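NAD nucleotidase (Haemophilus influenzae, PDB 3ZTV) degrades NAD to adenosine and nicotinamide riboside, combining NAD(P) pyrophosphatase with 5'-nucleotidase activity in the periplasm. Local coordinates at residues Asn50-Lys55 / His292-Ser297; Phe78-Gly83 / Arg352-Ile357; Ala181-Met186 / Ile210-Lys215; Val421-Ala426 / Phe552-Pro557. All coordinates share one frame; numbering follows the deposited sequence.

Contact 1: Asn50-Lys55 / His292-Ser297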
loop_
_atom_site.group_PDB
_atom_site.type_symbol
_atom_site.label_atom_id
_atom_site.label_comp_id
_atom_site.label_asym_id
_atom_site.label_seq_id
_atom_site.Cartn_x
_atom_site.Cartn_y
_atom_site.Cartn_z
ATOM N N ASN A 50 32.200 -19.016 -7.589
ATOM C CA ASN A 50 32.445 -18.731 -8.993
ATOM C C ASN A 50 32.830 -19.969 -9.799
ATOM O O ASN A 50 32.384 -20.136 -10.938
ATOM C CB ASN A 50 33.460 -17.596 -9.153
ATOM C CG ASN A 50 32.857 -16.227 -8.835
ATOM O OD1 ASN A 50 31.639 -16.068 -8.771
ATOM N ND2 ASN A 50 33.717 -15.236 -8.640
ATOM N N ALA A 51 33.637 -20.839 -9.206
ATOM C CA ALA A 51 33.997 -22.091 -9.869
ATOM C C ALA A 51 32.756 -22.932 -10.157
ATOM O O ALA A 51 32.593 -23.464 -11.257
ATOM C CB ALA A 51 34.992 -22.881 -9.022
ATOM N N LYS A 52 31.884 -23.073 -9.169
ATOM C CA LYS A 52 30.681 -23.876 -9.354
ATOM C C LYS A 52 29.712 -23.255 -10.366
ATOM O O LYS A 52 29.161 -23.961 -11.223
ATOM C CB LYS A 52 29.985 -24.150 -8.012
ATOM C CG LYS A 52 28.762 -25.057 -8.122
ATOM C CD LYS A 52 29.069 -26.511 -7.809
ATOM C CE LYS A 52 29.933 -27.168 -8.866
ATOM N NZ LYS A 52 29.961 -28.665 -8.711
ATOM N N LEU A 53 29.496 -21.945 -10.283
ATOM C CA LEU A 53 28.667 -21.258 -11.273
ATOM C C LEU A 53 29.245 -21.437 -12.680
ATOM O O LEU A 53 28.503 -21.709 -13.629
ATOM C CB LEU A 53 28.527 -19.766 -10.939
ATOM C CG LEU A 53 27.667 -19.397 -9.730
ATOM C CD1 LEU A 53 27.801 -17.901 -9.444
ATOM C CD2 LEU A 53 26.214 -19.784 -9.938
ATOM N N ASN A 54 30.562 -21.305 -12.817
ATOM C CA ASN A 54 31.192 -21.433 -14.120
ATOM C C ASN A 54 31.001 -22.824 -14.700
ATOM O O ASN A 54 30.701 -22.974 -15.883
ATOM C CB ASN A 54 32.685 -21.091 -14.049
ATOM C CG ASN A 54 32.937 -19.595 -13.942
ATOM O OD1 ASN A 54 32.036 -18.795 -14.181
ATOM N ND2 ASN A 54 34.166 -19.215 -13.599
ATOM N N LYS A 55 31.171 -23.846 -13.874
ATOM C CA LYS A 55 31.019 -25.208 -14.358
ATOM C C LYS A 55 29.567 -25.546 -14.682
ATOM O O LYS A 55 29.286 -26.195 -15.693
ATOM C CB LYS A 55 31.603 -26.199 -13.355
ATOM C CG LYS A 55 33.114 -26.154 -13.311
ATOM C CD LYS A 55 33.691 -27.220 -12.410
ATOM C CE LYS A 55 33.668 -26.788 -10.956
ATOM N NZ LYS A 55 34.512 -27.689 -10.110
ATOM N N HIS A 292 23.327 -26.977 -4.079
ATOM C CA HIS A 292 24.726 -27.406 -3.941
ATOM C C HIS A 292 25.403 -26.734 -2.754
ATOM O O HIS A 292 25.640 -25.521 -2.779
ATOM C CB HIS A 292 25.533 -27.036 -5.184
ATOM C CG HIS A 292 25.085 -27.714 -6.444
ATOM N ND1 HIS A 292 24.168 -27.168 -7.318
ATOM C CD2 HIS A 292 25.463 -28.894 -6.990
ATOM C CE1 HIS A 292 23.990 -27.989 -8.342
ATOM N NE2 HIS A 292 24.773 -29.040 -8.168
ATOM N N VAL A 293 25.746 -27.511 -1.729
ATOM C CA VAL A 293 26.546 -26.989 -0.624
ATOM C C VAL A 293 28.026 -27.089 -0.984
ATOM O O VAL A 293 28.538 -28.169 -1.314
ATOM C CB VAL A 293 26.270 -27.744 0.684
ATOM C CG1 VAL A 293 27.216 -27.277 1.786
ATOM C CG2 VAL A 293 24.839 -27.535 1.111
ATOM N N LEU A 294 28.718 -25.954 -0.928
ATOM C CA LEU A 294 30.117 -25.856 -1.313
ATOM C C LEU A 294 30.980 -26.166 -0.101
ATOM O O LEU A 294 30.967 -25.413 0.873
ATOM C CB LEU A 294 30.401 -24.444 -1.824
ATOM C CG LEU A 294 29.443 -23.953 -2.920
ATOM C CD1 LEU A 294 29.691 -22.482 -3.215
ATOM C CD2 LEU A 294 29.568 -24.801 -4.185
ATOM N N MET A 295 31.733 -27.260 -0.155
ATOM C CA MET A 295 32.457 -27.745 1.018
ATOM C C MET A 295 33.903 -28.106 0.696
ATOM O O MET A 295 34.198 -28.624 -0.382
ATOM C CB MET A 295 31.720 -28.957 1.602
ATOM C CG MET A 295 32.220 -29.429 2.968
ATOM S SD MET A 295 31.226 -30.780 3.635
ATOM C CE MET A 295 29.685 -29.909 3.908
ATOM N N SER A 296 34.808 -27.793 1.620
ATOM C CA SER A 296 36.190 -28.244 1.527
ATOM C C SER A 296 36.346 -29.688 1.994
ATOM O O SER A 296 35.629 -30.140 2.884
ATOM C CB SER A 296 37.084 -27.340 2.368
ATOM O OG SER A 296 38.417 -27.829 2.391
ATOM N N SER A 297 37.287 -30.404 1.385
ATOM C CA SER A 297 37.619 -31.754 1.829
ATOM C C SER A 297 38.738 -31.750 2.865
ATOM O O SER A 297 39.105 -32.806 3.380
ATOM C CB SER A 297 38.060 -32.612 0.643
ATOM O OG SER A 297 39.310 -32.169 0.153
#

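Contact 2: Phe78-Gly83 / Arg352-Ile357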
loop_
_atom_site.group_PDB
_atom_site.type_symbol
_atom_site.label_atom_id
_atom_site.label_comp_id
_atom_site.label_asym_id
_atom_site.label_seq_id
_atom_site.Cartn_x
_atom_site.Cartn_y
_atom_site.Cartn_z
ATOM N N PHE A 78 34.167 -6.049 3.604
ATOM C CA PHE A 78 33.386 -4.862 3.299
ATOM C C PHE A 78 34.032 -3.618 3.897
ATOM O O PHE A 78 34.326 -2.658 3.188
ATOM C CB PHE A 78 31.944 -4.930 3.801
ATOM C CG PHE A 78 31.235 -3.636 3.615
ATOM C CD1 PHE A 78 30.953 -3.188 2.347
ATOM C CD2 PHE A 78 30.968 -2.809 4.690
ATOM C CE1 PHE A 78 30.347 -1.971 2.144
ATOM C CE2 PHE A 78 30.362 -1.583 4.492
ATOM C CZ PHE A 78 30.052 -1.170 3.219
ATOM N N THR A 79 34.224 -3.646 5.212
ATOM C CA THR A 79 34.668 -2.490 5.980
ATOM C C THR A 79 35.922 -1.823 5.422
ATOM O O THR A 79 35.994 -0.606 5.340
ATOM C CB THR A 79 34.927 -2.908 7.432
ATOM O OG1 THR A 79 33.798 -3.650 7.916
ATOM C CG2 THR A 79 35.166 -1.691 8.320
ATOM N N LEU A 80 36.898 -2.623 5.024
ATOM C CA LEU A 80 38.194 -2.068 4.637
ATOM C C LEU A 80 38.276 -1.703 3.166
ATOM O O LEU A 80 39.238 -1.054 2.739
ATOM C CB LEU A 80 39.314 -3.033 5.015
ATOM C CG LEU A 80 39.376 -3.326 6.512
ATOM C CD1 LEU A 80 40.406 -4.407 6.819
ATOM C CD2 LEU A 80 39.688 -2.060 7.294
ATOM N N PHE A 81 37.260 -2.100 2.393
ATOM C CA PHE A 81 37.265 -1.880 0.949
ATOM C C PHE A 81 36.054 -1.121 0.411
ATOM O O PHE A 81 36.016 -0.802 -0.774
ATOM C CB PHE A 81 37.433 -3.207 0.199
ATOM C CG PHE A 81 38.693 -3.934 0.562
ATOM C CD1 PHE A 81 39.908 -3.559 0.005
ATOM C CD2 PHE A 81 38.679 -4.956 1.493
ATOM C CE1 PHE A 81 41.093 -4.205 0.357
ATOM C CE2 PHE A 81 39.853 -5.609 1.849
ATOM C CZ PHE A 81 41.061 -5.233 1.276
ATOM N N GLY A 82 35.067 -0.849 1.264
ATOM C CA GLY A 82 33.889 -0.095 0.858
ATOM C C GLY A 82 33.102 -0.732 -0.274
ATOM O O GLY A 82 32.443 -0.026 -1.040
ATOM N N GLY A 83 33.167 -2.056 -0.395
ATOM C CA GLY A 83 32.404 -2.760 -1.415
ATOM C C GLY A 83 33.186 -3.171 -2.649
ATOM O O GLY A 83 32.693 -3.969 -3.452
ATOM N N ARG A 352 47.070 -5.674 5.990
ATOM C CA ARG A 352 47.703 -4.375 6.212
ATOM C C ARG A 352 46.687 -3.371 6.766
ATOM O O ARG A 352 46.909 -2.738 7.792
ATOM C CB ARG A 352 48.326 -3.833 4.920
ATOM C CG ARG A 352 49.386 -4.733 4.290
ATOM C CD ARG A 352 49.979 -4.097 3.032
ATOM N NE ARG A 352 50.984 -3.077 3.325
ATOM C CZ ARG A 352 51.532 -2.281 2.410
ATOM N NH1 ARG A 352 51.165 -2.373 1.138
ATOM N NH2 ARG A 352 52.447 -1.390 2.768
ATOM N N LEU A 353 45.539 -3.268 6.101
ATOM C CA LEU A 353 44.531 -2.266 6.446
ATOM C C LEU A 353 43.910 -2.476 7.824
ATOM O O LEU A 353 43.519 -1.513 8.483
ATOM C CB LEU A 353 43.434 -2.212 5.373
ATOM C CG LEU A 353 43.910 -1.778 3.986
ATOM C CD1 LEU A 353 42.811 -1.969 2.942
ATOM C CD2 LEU A 353 44.380 -0.324 4.030
ATOM N N ALA A 354 43.822 -3.730 8.267
ATOM C CA ALA A 354 43.195 -4.036 9.542
ATOM C C ALA A 354 44.018 -3.548 10.730
ATOM O O ALA A 354 43.505 -3.461 11.849
ATOM C CB ALA A 354 42.918 -5.530 9.668
ATOM N N GLN A 355 45.294 -3.242 10.487
ATOM C CA GLN A 355 46.189 -2.731 11.528
ATOM C C GLN A 355 46.103 -1.218 11.666
ATOM O O GLN A 355 46.711 -0.638 12.570
ATOM C CB GLN A 355 47.633 -3.146 11.246
ATOM C CG GLN A 355 47.848 -4.643 11.282
ATOM C CD GLN A 355 49.276 -5.009 10.956
ATOM O OE1 GLN A 355 50.157 -4.966 11.820
ATOM N NE2 GLN A 355 49.523 -5.341 9.696
ATOM N N GLU A 356 45.365 -0.572 10.768
ATOM C CA GLU A 356 45.189 0.877 10.839
ATOM C C GLU A 356 44.267 1.279 11.986
ATOM O O GLU A 356 43.448 0.491 12.450
ATOM C CB GLU A 356 44.698 1.440 9.499
ATOM C CG GLU A 356 45.730 1.319 8.386
ATOM C CD GLU A 356 45.304 1.972 7.079
ATOM O OE1 GLU A 356 44.136 2.398 6.965
ATOM O OE2 GLU A 356 46.147 2.057 6.159
ATOM N N ILE A 357 44.421 2.516 12.448
ATOM C CA ILE A 357 43.700 2.994 13.612
ATOM C C ILE A 357 42.305 3.477 13.235
ATOM O O ILE A 357 42.145 4.264 12.296
ATOM C CB ILE A 357 44.489 4.127 14.302
ATOM C CG1 ILE A 357 45.849 3.600 14.769
ATOM C CG2 ILE A 357 43.699 4.706 15.461
ATOM C CD1 ILE A 357 46.827 4.694 15.177
#

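Contact 3: Ala181-Met186 / Ile210-Lys215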
loop_
_atom_site.group_PDB
_atom_site.type_symbol
_atom_site.label_atom_id
_atom_site.label_comp_id
_atom_site.label_asym_id
_atom_site.label_seq_id
_atom_site.Cartn_x
_atom_site.Cartn_y
_atom_site.Cartn_z
ATOM N N ALA A 181 2.072 -5.064 -3.750
ATOM C CA ALA A 181 1.516 -4.221 -4.803
ATOM C C ALA A 181 2.480 -4.076 -5.971
ATOM O O ALA A 181 2.098 -4.175 -7.133
ATOM C CB ALA A 181 1.112 -2.852 -4.269
ATOM N N THR A 182 3.748 -3.832 -5.676
ATOM C CA THR A 182 4.711 -3.663 -6.756
ATOM C C THR A 182 4.819 -4.924 -7.608
ATOM O O THR A 182 4.853 -4.854 -8.840
ATOM C CB THR A 182 6.112 -3.235 -6.241
ATOM O OG1 THR A 182 6.006 -1.982 -5.546
ATOM C CG2 THR A 182 7.103 -3.128 -7.404
ATOM N N ALA A 183 4.922 -6.074 -6.948
ATOM C CA ALA A 183 4.997 -7.340 -7.676
ATOM C C ALA A 183 3.805 -7.525 -8.615
ATOM O O ALA A 183 3.979 -7.867 -9.783
ATOM C CB ALA A 183 5.132 -8.522 -6.713
ATOM N N GLN A 184 2.601 -7.266 -8.134
ATOM C CA GLN A 184 1.433 -7.487 -8.990
ATOM C C GLN A 184 1.332 -6.478 -10.110
ATOM O O GLN A 184 1.036 -6.839 -11.245
ATOM C CB GLN A 184 0.124 -7.482 -8.205
ATOM C CG GLN A 184 -1.116 -7.812 -9.065
ATOM C CD GLN A 184 -1.041 -9.205 -9.694
ATOM O OE1 GLN A 184 -0.418 -9.406 -10.743
ATOM N NE2 GLN A 184 -1.661 -10.168 -9.044
ATOM N N ILE A 185 1.576 -5.204 -9.802
ATOM C CA ILE A 185 1.450 -4.168 -10.813
ATOM C C ILE A 185 2.515 -4.379 -11.892
ATOM O O ILE A 185 2.226 -4.268 -13.090
ATOM C CB ILE A 185 1.534 -2.764 -10.186
ATOM C CG1 ILE A 185 0.360 -2.525 -9.224
ATOM C CG2 ILE A 185 1.593 -1.681 -11.268
ATOM C CD1 ILE A 185 -1.022 -2.832 -9.823
ATOM N N MET A 186 3.741 -4.716 -11.479
ATOM C CA MET A 186 4.797 -4.977 -12.460
ATOM C C MET A 186 4.440 -6.154 -13.367
ATOM O O MET A 186 4.576 -6.068 -14.589
ATOM C CB MET A 186 6.136 -5.266 -11.773
ATOM C CG MET A 186 6.785 -4.038 -11.133
ATOM S SD MET A 186 7.252 -2.722 -12.307
ATOM C CE MET A 186 8.401 -3.610 -13.353
ATOM N N ILE A 210 6.602 -15.983 0.026
ATOM C CA ILE A 210 5.558 -17.007 0.098
ATOM C C ILE A 210 4.169 -16.357 0.024
ATOM O O ILE A 210 3.264 -16.874 -0.647
ATOM C CB ILE A 210 5.744 -17.863 1.371
ATOM C CG1 ILE A 210 6.985 -18.742 1.204
ATOM C CG2 ILE A 210 4.508 -18.720 1.636
ATOM C CD1 ILE A 210 7.491 -19.372 2.499
ATOM N N GLU A 211 3.991 -15.226 0.697
ATOM C CA GLU A 211 2.751 -14.473 0.579
ATOM C C GLU A 211 2.503 -14.011 -0.865
ATOM O O GLU A 211 1.384 -14.131 -1.384
ATOM C CB GLU A 211 2.760 -13.276 1.535
ATOM C CG GLU A 211 1.424 -12.573 1.690
ATOM C CD GLU A 211 1.487 -11.365 2.610
ATOM O OE1 GLU A 211 2.604 -10.922 2.955
ATOM O OE2 GLU A 211 0.412 -10.851 2.981
ATOM N N ILE A 212 3.532 -13.474 -1.516
ATOM C CA ILE A 212 3.408 -13.058 -2.903
ATOM C C ILE A 212 2.983 -14.231 -3.798
ATOM O O ILE A 212 2.079 -14.090 -4.645
ATOM C CB ILE A 212 4.725 -12.411 -3.406
ATOM C CG1 ILE A 212 4.960 -11.066 -2.710
ATOM C CG2 ILE A 212 4.716 -12.244 -4.913
ATOM C CD1 ILE A 212 6.340 -10.448 -2.970
ATOM N N ALA A 213 3.613 -15.388 -3.597
ATOM C CA ALA A 213 3.284 -16.572 -4.393
ATOM C C ALA A 213 1.799 -16.918 -4.307
ATOM O O ALA A 213 1.196 -17.338 -5.293
ATOM C CB ALA A 213 4.126 -17.756 -3.958
ATOM N N GLN A 214 1.204 -16.709 -3.133
ATOM C CA GLN A 214 -0.188 -17.107 -2.906
ATOM C C GLN A 214 -1.201 -16.012 -3.205
ATOM O O GLN A 214 -2.394 -16.300 -3.364
ATOM C CB GLN A 214 -0.361 -17.600 -1.475
ATOM C CG GLN A 214 0.420 -18.869 -1.186
ATOM C CD GLN A 214 0.354 -19.264 0.268
ATOM O OE1 GLN A 214 1.087 -18.727 1.097
ATOM N NE2 GLN A 214 -0.528 -20.200 0.591
ATOM N N LYS A 215 -0.737 -14.769 -3.299
ATOM C CA LYS A 215 -1.636 -13.620 -3.434
ATOM C C LYS A 215 -1.515 -12.865 -4.745
ATOM O O LYS A 215 -2.356 -12.025 -5.055
ATOM C CB LYS A 215 -1.439 -12.643 -2.271
ATOM C CG LYS A 215 -1.875 -13.192 -0.928
ATOM C CD LYS A 215 -1.814 -12.143 0.170
ATOM C CE LYS A 215 -2.359 -12.699 1.479
ATOM N NZ LYS A 215 -2.243 -11.718 2.596
#

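Contact 4: Val421-Ala426 / Phe552-Pro557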
loop_
_atom_site.group_PDB
_atom_site.type_symbol
_atom_site.label_atom_id
_atom_site.label_comp_id
_atom_site.label_asym_id
_atom_site.label_seq_id
_atom_site.Cartn_x
_atom_site.Cartn_y
_atom_site.Cartn_z
ATOM N N VAL A 421 42.890 2.258 18.932
ATOM C CA VAL A 421 42.064 1.087 18.644
ATOM C C VAL A 421 42.104 0.821 17.145
ATOM O O VAL A 421 41.726 1.686 16.351
ATOM C CB VAL A 421 40.594 1.299 19.067
ATOM C CG1 VAL A 421 39.759 0.071 18.730
ATOM C CG2 VAL A 421 40.506 1.614 20.548
ATOM N N THR A 422 42.559 -0.367 16.758
ATOM C CA THR A 422 42.602 -0.758 15.351
ATOM C C THR A 422 41.394 -1.635 15.001
ATOM O O THR A 422 40.658 -2.073 15.881
ATOM C CB THR A 422 43.894 -1.545 15.035
ATOM O OG1 THR A 422 43.828 -2.834 15.651
ATOM C CG2 THR A 422 45.128 -0.790 15.553
ATOM N N PHE A 423 41.211 -1.900 13.711
ATOM C CA PHE A 423 40.160 -2.817 13.281
ATOM C C PHE A 423 40.348 -4.192 13.909
ATOM O O PHE A 423 39.391 -4.803 14.378
ATOM C CB PHE A 423 40.120 -2.922 11.756
ATOM C CG PHE A 423 39.798 -1.624 11.070
ATOM C CD1 PHE A 423 40.816 -0.733 10.759
ATOM C CD2 PHE A 423 38.487 -1.281 10.750
ATOM C CE1 PHE A 423 40.547 0.475 10.130
ATOM C CE2 PHE A 423 38.205 -0.075 10.123
ATOM C CZ PHE A 423 39.231 0.807 9.812
ATOM N N ASN A 424 41.590 -4.681 13.937
ATOM C CA ASN A 424 41.884 -5.974 14.554
ATOM C C ASN A 424 41.494 -5.985 16.018
ATOM O O ASN A 424 40.988 -6.984 16.531
ATOM C CB ASN A 424 43.373 -6.310 14.459
ATOM C CG ASN A 424 43.785 -6.786 13.090
ATOM O OD1 ASN A 424 43.038 -7.488 12.410
ATOM N ND2 ASN A 424 44.993 -6.426 12.682
ATOM N N ASP A 425 41.754 -4.873 16.699
ATOM C CA ASP A 425 41.446 -4.771 18.119
ATOM C C ASP A 425 39.969 -5.028 18.418
ATOM O O ASP A 425 39.637 -5.635 19.432
ATOM C CB ASP A 425 41.857 -3.405 18.673
ATOM C CG ASP A 425 43.365 -3.204 18.700
ATOM O OD1 ASP A 425 44.129 -4.194 18.659
ATOM O OD2 ASP A 425 43.783 -2.035 18.774
ATOM N N ALA A 426 39.082 -4.554 17.548
ATOM C CA ALA A 426 37.645 -4.774 17.746
ATOM C C ALA A 426 37.295 -6.258 17.750
ATOM O O ALA A 426 36.487 -6.714 18.559
ATOM C CB ALA A 426 36.830 -4.044 16.689
ATOM N N PHE A 552 31.291 2.501 15.904
ATOM C CA PHE A 552 31.273 3.409 17.045
ATOM C C PHE A 552 32.547 4.248 17.098
ATOM O O PHE A 552 32.492 5.462 17.296
ATOM C CB PHE A 552 31.061 2.631 18.346
ATOM C CG PHE A 552 30.921 3.504 19.563
ATOM C CD1 PHE A 552 32.041 3.906 20.268
ATOM C CD2 PHE A 552 29.673 3.912 20.005
ATOM C CE1 PHE A 552 31.926 4.710 21.386
ATOM C CE2 PHE A 552 29.549 4.712 21.128
ATOM C CZ PHE A 552 30.680 5.109 21.819
ATOM N N MET A 553 33.697 3.609 16.909
ATOM C CA MET A 553 34.950 4.351 16.919
ATOM C C MET A 553 35.054 5.313 15.737
ATOM O O MET A 553 35.638 6.385 15.857
ATOM C CB MET A 553 36.155 3.404 16.961
ATOM C CG MET A 553 36.247 2.549 18.221
ATOM S SD MET A 553 36.268 3.503 19.757
ATOM C CE MET A 553 37.570 4.694 19.441
ATOM N N LYS A 554 34.497 4.936 14.593
ATOM C CA LYS A 554 34.489 5.845 13.450
ATOM C C LYS A 554 33.679 7.101 13.759
ATOM O O LYS A 554 33.992 8.185 13.269
ATOM C CB LYS A 554 33.920 5.164 12.206
ATOM C CG LYS A 554 34.837 4.125 11.577
ATOM C CD LYS A 554 34.228 3.594 10.286
ATOM C CE LYS A 554 35.131 2.571 9.616
ATOM N NZ LYS A 554 36.307 3.195 8.960
ATOM N N LYS A 555 32.643 6.944 14.576
ATOM C CA LYS A 555 31.790 8.067 14.961
ATOM C C LYS A 555 32.453 8.889 16.059
ATOM O O LYS A 555 32.284 10.111 16.124
ATOM C CB LYS A 555 30.426 7.563 15.435
ATOM C CG LYS A 555 29.402 8.665 15.671
ATOM C CD LYS A 555 28.074 8.111 16.179
ATOM C CE LYS A 555 28.207 7.576 17.595
ATOM N NZ LYS A 555 26.899 7.434 18.310
ATOM N N HIS A 556 33.205 8.207 16.921
ATOM C CA HIS A 556 33.926 8.847 18.015
ATOM C C HIS A 556 35.420 8.589 17.891
ATOM O O HIS A 556 35.989 7.868 18.713
ATOM C CB HIS A 556 33.464 8.286 19.360
ATOM C CG HIS A 556 32.018 8.523 19.661
ATOM N ND1 HIS A 556 31.072 7.523 19.594
ATOM C CD2 HIS A 556 31.361 9.639 20.055
ATOM C CE1 HIS A 556 29.893 8.015 19.932
ATOM N NE2 HIS A 556 30.039 9.297 20.209
ATOM N N PRO A 557 36.068 9.179 16.872
ATOM C CA PRO A 557 37.487 8.885 16.635
ATOM C C PRO A 557 38.394 9.415 17.740
ATOM O O PRO A 557 39.549 9.002 17.835
ATOM C CB PRO A 557 37.779 9.588 15.306
ATOM C CG PRO A 557 36.739 10.658 15.207
ATOM C CD PRO A 557 35.514 10.094 15.861
#

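Contact 1: Asn50-Lys55 / His292-Ser297
Lys52, on one helix, lays the aliphatic part of its side chain over Leu294 and His292 of a strand, a worked example of a lysine whose carbons pack on apolar neighbours while its amine bonds elsewhere. The apolar part of the contact centres on one methyl group: CD2 of Leu294 lies 3.9 Å from Lys52 CB, 4.0 Å from Lys52 CG and 4.0 Å from Lys52 CD. CG of the lysine stands anti to the backbone N (chi1 -177°), and further bends at chi2 (97°) and chi3 (-69°) fold the chain round that methyl instead of letting it run straight past. The same Lys52 CD comes obliquely to the imidazole, 4.4 Å from His292 CG.

The polar part points elsewhere. Lys52 NZ is hydrogen-bonded to Ser331 OG, with Asp334 as a long, weak ionic partner. It stays 5.2 Å from His292 NE2, too far for direct contact. His292 ND1 makes a weak bond to Val271 O.

Helix 46-59 thus packs across the sheet in which strand 284-295 runs between strands 270-278 and 330-332. Leu294 also meets Ala48 and Val49, one turn earlier on the helix, and His292 meets Leu56, one turn later, while Val293 and Met295 turn their side chains to strand 330-332.

Contact 2: Phe78-Gly83 / Arg352-Ile357
Leu80 and Leu353 interlock where the turn after helix 76-79 meets the C-terminal end of the long helix 337-353. This is the tight part of the contact. CD1 of Leu80 reaches past the side chain of its counterpart to the backbone, lying 3.8 Å from Ala354 N and 4.0 Å from Leu353 CB, with Ala354 CB also 4.0 Å from Leu80 CD1. In return CD1 of Leu353 rests 3.7 Å from the carbonyl oxygen Leu80 O. It also touches the Phe81 ring, 3.8 Å from Phe81 CE1, in an oblique approach. The ring takes this place because its CG sits beside the backbone N (chi1 -59°), bringing the far end nearer than the start of the side chain would suggest. Two amides, Gly82 N at 2.7 Å and Phe81 N at 3.1 Å, share Phe78 O and close the turn that presents both residues.

The other side is looser: Arg352, Gln355 and Glu356 are exposed, and Glu356 OE1 stays 6.3 Å from Leu80 CD2. Outside the pair, Tyr346 of helix 337-353 meets Phe81 edge-to-face, and Phe423 backs Leu80.

Between the two segments the interaction is apolar, with no directional bond. The join between the turn after helix 76-79 and the end of helix 337-353 is therefore set by shape and apolar contact rather than by polar pairing.

Contact 3: Ala181-Met186 / Ile210-Lys215
Lys215 NZ donates to Glu211 OE2 at 2.8 Å, the shortest side-chain polar bond in this contact and one made along a single helix, not across to its neighbour. The carboxylate offers its anti lone pair, the one facing away from OE1, while OE1 has a salt bridge to Lys208 on the preceding turn. Glu211 is therefore held between two lysines of its own helix.

Apart from these charges, the two helices meet through small apolar groups. Ala183 CB faces Ile212 CG2 at 4.2 Å, and CG2 reaches it because that branch stands anti to the backbone N. Ile212 also packs on Ile180 of helix 179-191 and on Leu158 of strand 151-159, so it fills the angle between helix and sheet. Helix 206-215 is the connection of a beta-alpha-beta unit joining parallel strands 198-203 and 221-224. Another face of helix 179-191 packs against the second subunit, where Thr182 and Met186 meet Ile185 of that chain.

The contact does not reach His203, a probable zinc ligand. Its chemistry implies a division of labour: apolar groups join the helices, and ionic bonds link successive turns of one of them.

Contact 4: Val421-Ala426 / Phe552-Pro557
Lys554 reaches Phe423 at the start of helix 423-429, whose first turn is fixed by a capping box between Thr422 and Asp425. From CB the lysine sets off with its CG beside the backbone N and then runs extended through CG and CD, with its flank against Val358 of strand 357-362. CE is the first atom to arrive at the ring, 4.1 Å from Phe423 CE2. A bend at chi4 (-74°) then places NZ 3.9 Å from Phe423 CZ and 4.0 Å from Phe423 CE2. The ammonium lies at the ring edge, in its plane, so this is not a cation-pi stack, and the two side chains meet at about a right angle.

Deeper in, Val421 CG1 packs on Met553 CG at 4.3 Å. Val421 belongs to strand 419-422, an outer strand of a small three-stranded sheet. Strand 357-362 lies between it and strand 558-560, which follows helix 545-555. The contact thus lays that helix against both the sheet and the start of helix 423-429, within the C-terminal part of the enzyme.

The capping box is reciprocal. Asp425 N gives a bond of 3.1 Å to Thr422 OG1, and Thr422 N returns one of 2.9 Å to Asp425 OD2, entering from 46° above the carboxylate plane.

The four contacts sample both halves of a two-lobed enzyme. Contacts 2 and 4 are neighbours, their centres 11 Å apart, and they touch directly: Ala354 O lies 3.1 Å from Asn424 N in a probable backbone hydrogen bond that ties the end of helix 337-353 to the start of helix 423-429. Contact 1 does not touch contact 2, its nearest atoms about 12 Å away, but Asn50 bonds to Thr339 of helix 337-353, whose far end takes part in contact 2. Contact 3 lies across the chain's centre from contacts 2 and 4, with centres about 40 Å and 43 Å away. Its Ile212 side chain is about 10 Å from that of His203; contacts 1, 2 and 4 lie away from the zinc and adenosine sites.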